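Local structure of glycosyl hydrolases family 31 family protein (Aspergillus niger, 6DRU) at residues 239-243 with 474-480. The protein catalyses the release of alpha-xylose from the non-reducing terminal glucose of xyloglucan oligosaccharides, as a family 31 glycoside hydrolase. Residues are numbered along the deposited sequence; the frame is centred on the assembly and turned at random.
Sequences TGRAP and IGSQRFC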
ATOM      1  N   THR A 239      26.299   2.893  22.904  1.00 65.44           N
ATOM      2  CA  THR A 239      25.111   2.064  23.032  1.00 64.41           C
ATOM      3  C   THR A 239      24.923   1.448  24.411  1.00 58.96           C
ATOM      4  O   THR A 239      23.837   0.931  24.691  1.00 55.62           O
ATOM      5  CB  THR A 239      25.141   0.943  21.984  1.00 62.00           C
ATOM      6  OG1 THR A 239      26.255   0.082  22.242  1.00 59.48           O
ATOM      7  CG2 THR A 239      25.290   1.538  20.597  1.00 56.64           C
ATOM      8  N   GLY A 240      25.933   1.485  25.275  1.00 67.44           N
ATOM      9  CA  GLY A 240      25.763   0.963  26.617  1.00 65.86           C
ATOM     10  C   GLY A 240      26.956   0.221  27.181  1.00 70.79           C
ATOM     11  O   GLY A 240      27.563  -0.618  26.508  1.00 64.74           O
ATOM     12  N   ARG A 241      27.302   0.533  28.427  1.00 62.17           N
ATOM     13  CA  ARG A 241      28.346  -0.164  29.163  1.00 62.05           C
ATOM     14  C   ARG A 241      27.707  -1.205  30.071  1.00 62.79           C
ATOM     15  O   ARG A 241      26.825  -0.878  30.873  1.00 62.21           O
ATOM     16  CB  ARG A 241      29.183   0.817  29.986  1.00 67.30           C
ATOM     17  CG  ARG A 241      30.112   1.694  29.163  1.00 63.58           C
ATOM     18  CD  ARG A 241      31.388   0.955  28.791  1.00 64.65           C
ATOM     19  NE  ARG A 241      32.206   1.720  27.855  1.00 62.62           N
ATOM     20  CZ  ARG A 241      32.898   2.805  28.185  1.00 69.80           C
ATOM     21  NH1 ARG A 241      32.869   3.259  29.431  1.00 68.89           N
ATOM     22  NH2 ARG A 241      33.617   3.441  27.268  1.00 64.36           N
ATOM     23  N   ALA A 242      28.145  -2.454  29.936  1.00 65.63           N
ATOM     24  CA  ALA A 242      27.524  -3.540  30.673  1.00 58.88           C
ATOM     25  C   ALA A 242      27.721  -3.357  32.177  1.00 63.20           C
ATOM     26  O   ALA A 242      28.713  -2.768  32.618  1.00 75.15           O
ATOM     27  CB  ALA A 242      28.102  -4.882  30.236  1.00 58.77           C
ATOM     28  N   PRO A 243      26.794  -3.850  32.982  1.00 59.30           N
ATOM     29  CA  PRO A 243      26.954  -3.813  34.437  1.00 61.69           C
ATOM     30  C   PRO A 243      27.858  -4.947  34.912  1.00 71.73           C
ATOM     31  O   PRO A 243      28.300  -5.793  34.137  1.00 80.65           O
ATOM     32  CB  PRO A 243      25.523  -3.989  34.941  1.00 58.35           C
ATOM     33  CG  PRO A 243      24.866  -4.800  33.877  1.00 64.21           C
ATOM     34  CD  PRO A 243      25.472  -4.362  32.580  1.00 57.00           C
ATOM     35  N   ILE A 474      20.540  -3.395  19.464  1.00 57.49           N
ATOM     36  CA  ILE A 474      21.627  -2.459  19.713  1.00 55.73           C
ATOM     37  C   ILE A 474      21.654  -2.076  21.184  1.00 59.56           C
ATOM     38  O   ILE A 474      20.640  -1.657  21.755  1.00 64.94           O
ATOM     39  CB  ILE A 474      21.471  -1.223  18.814  1.00 52.38           C
ATOM     40  CG1 ILE A 474      21.434  -1.636  17.341  1.00 57.71           C
ATOM     41  CG2 ILE A 474      22.593  -0.237  19.058  1.00 44.97           C
ATOM     42  CD1 ILE A 474      21.057  -0.514  16.400  1.00 49.69           C
ATOM     43  N   GLY A 475      22.822  -2.222  21.807  1.00 63.09           N
ATOM     44  CA  GLY A 475      22.983  -1.822  23.189  1.00 60.92           C
ATOM     45  C   GLY A 475      22.347  -2.742  24.204  1.00 60.81           C
ATOM     46  O   GLY A 475      22.144  -2.334  25.349  1.00 56.06           O
ATOM     47  N   SER A 476      22.029  -3.981  23.820  1.00 62.60           N
ATOM     48  CA  SER A 476      21.435  -4.921  24.765  1.00 63.70           C
ATOM     49  C   SER A 476      22.365  -5.245  25.925  1.00 59.08           C
ATOM     50  O   SER A 476      21.899  -5.749  26.954  1.00 61.21           O
ATOM     51  CB  SER A 476      21.034  -6.213  24.046  1.00 63.69           C
ATOM     52  OG  SER A 476      19.819  -6.057  23.335  1.00 61.04           O
ATOM     53  N   GLN A 477      23.664  -4.963  25.791  1.00 58.68           N
ATOM     54  CA  GLN A 477      24.606  -5.256  26.863  1.00 62.12           C
ATOM     55  C   GLN A 477      24.381  -4.388  28.094  1.00 61.73           C
ATOM     56  O   GLN A 477      24.977  -4.665  29.140  1.00 67.22           O
ATOM     57  CB  GLN A 477      26.045  -5.089  26.371  1.00 55.26           C
ATOM     58  CG  GLN A 477      26.457  -3.657  26.073  1.00 56.07           C
ATOM     59  CD  GLN A 477      26.105  -3.226  24.665  1.00 63.80           C
ATOM     60  OE1 GLN A 477      25.484  -3.972  23.909  1.00 60.02           O
ATOM     61  NE2 GLN A 477      26.511  -2.015  24.300  1.00 60.45           N
ATOM     62  N   ARG A 478      23.539  -3.358  28.001  1.00 62.51           N
ATOM     63  CA  ARG A 478      23.284  -2.486  29.139  1.00 57.57           C
ATOM     64  C   ARG A 478      22.438  -3.150  30.217  1.00 63.58           C
ATOM     65  O   ARG A 478      22.303  -2.582  31.306  1.00 66.80           O
ATOM     66  CB  ARG A 478      22.592  -1.207  28.668  1.00 56.12           C
ATOM     67  CG  ARG A 478      21.128  -1.405  28.310  1.00 63.58           C
ATOM     68  CD  ARG A 478      20.504  -0.129  27.774  1.00 59.66           C
ATOM     69  NE  ARG A 478      21.048   0.235  26.470  1.00 61.55           N
ATOM     70  CZ  ARG A 478      20.659   1.293  25.768  1.00 62.20           C
ATOM     71  NH1 ARG A 478      19.720   2.100  26.243  1.00 67.58           N
ATOM     72  NH2 ARG A 478      21.210   1.546  24.588  1.00 63.15           N
ATOM     73  N   PHE A 479      21.872  -4.322  29.950  1.00 58.67           N
ATOM     74  CA  PHE A 479      20.958  -4.981  30.871  1.00 64.47           C
ATOM     75  C   PHE A 479      21.663  -6.087  31.647  1.00 62.55           C
ATOM     76  O   PHE A 479      22.651  -6.665  31.186  1.00 60.34           O
ATOM     77  CB  PHE A 479      19.764  -5.579  30.122  1.00 65.16           C
ATOM     78  CG  PHE A 479      19.010  -4.589  29.281  1.00 62.65           C
ATOM     79  CD1 PHE A 479      18.335  -3.532  29.867  1.00 62.19           C
ATOM     80  CD2 PHE A 479      18.957  -4.731  27.904  1.00 66.84           C
ATOM     81  CE1 PHE A 479      17.634  -2.625  29.094  1.00 58.23           C
ATOM     82  CE2 PHE A 479      18.256  -3.828  27.126  1.00 62.25           C
ATOM     83  CZ  PHE A 479      17.593  -2.773  27.722  1.00 52.74           C
ATOM     84  N   CYS A 480      21.137  -6.380  32.838  1.00 62.04           N
ATOM     85  CA  CYS A 480      21.518  -7.584  33.568  1.00 60.57           C
ATOM     86  C   CYS A 480      20.968  -8.802  32.836  1.00 58.76           C
ATOM     87  O   CYS A 480      20.123  -9.524  33.374  1.00 60.65           O
ATOM     88  CB  CYS A 480      20.991  -7.548  35.006  1.00 62.25           C
ATOM     89  SG  CYS A 480      21.550  -6.158  36.028  1.00 98.47           S
TER
HETATM   90  O   HOH W   1      24.075  -0.681  31.874  1.00 60.23           O
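Two side chains of the 3-10 turn 476-478 make the direct hydrogen bonds to the last helical residue, T239, and to G240 just after it. Q477 NE2 donates to T239 OG1 (2.9 Å) and to G240 O (2.8 Å), so one amide nitrogen bridges T239 and G240 where helix 228-239 ends. From R478, NH2 gives a weak bond to T239 O (2.7 Å), while NE bonds G475 O (3.0 Å) within its own loop. Water 1 donates to both R241 O (2.9 Å) and R478 O (2.7 Å). Two CA-H...O contacts run between the backbones: G475 CA to T239 O (3.3 Å) and A242 CA to Q477 O (3.2 Å). A CB on G475 would clash with T239 O; at G240 the backbone angles themselves call for glycine, and a CB would also be tight on R478 CB. The contact joins the linker from the N-terminal beta-sheet region into the TIM barrel with the loop between barrel strands 467-469 and 481-484, away from the xylose pocket. Apolar packing finishes both ends, T239 CG2 on I474 CG2 (3.6 Å) beside I190, and P243 CG on C480 SG (4.2 Å), disulfide-bonded to C463. The R241 guanidinium pairs with E53 and S236.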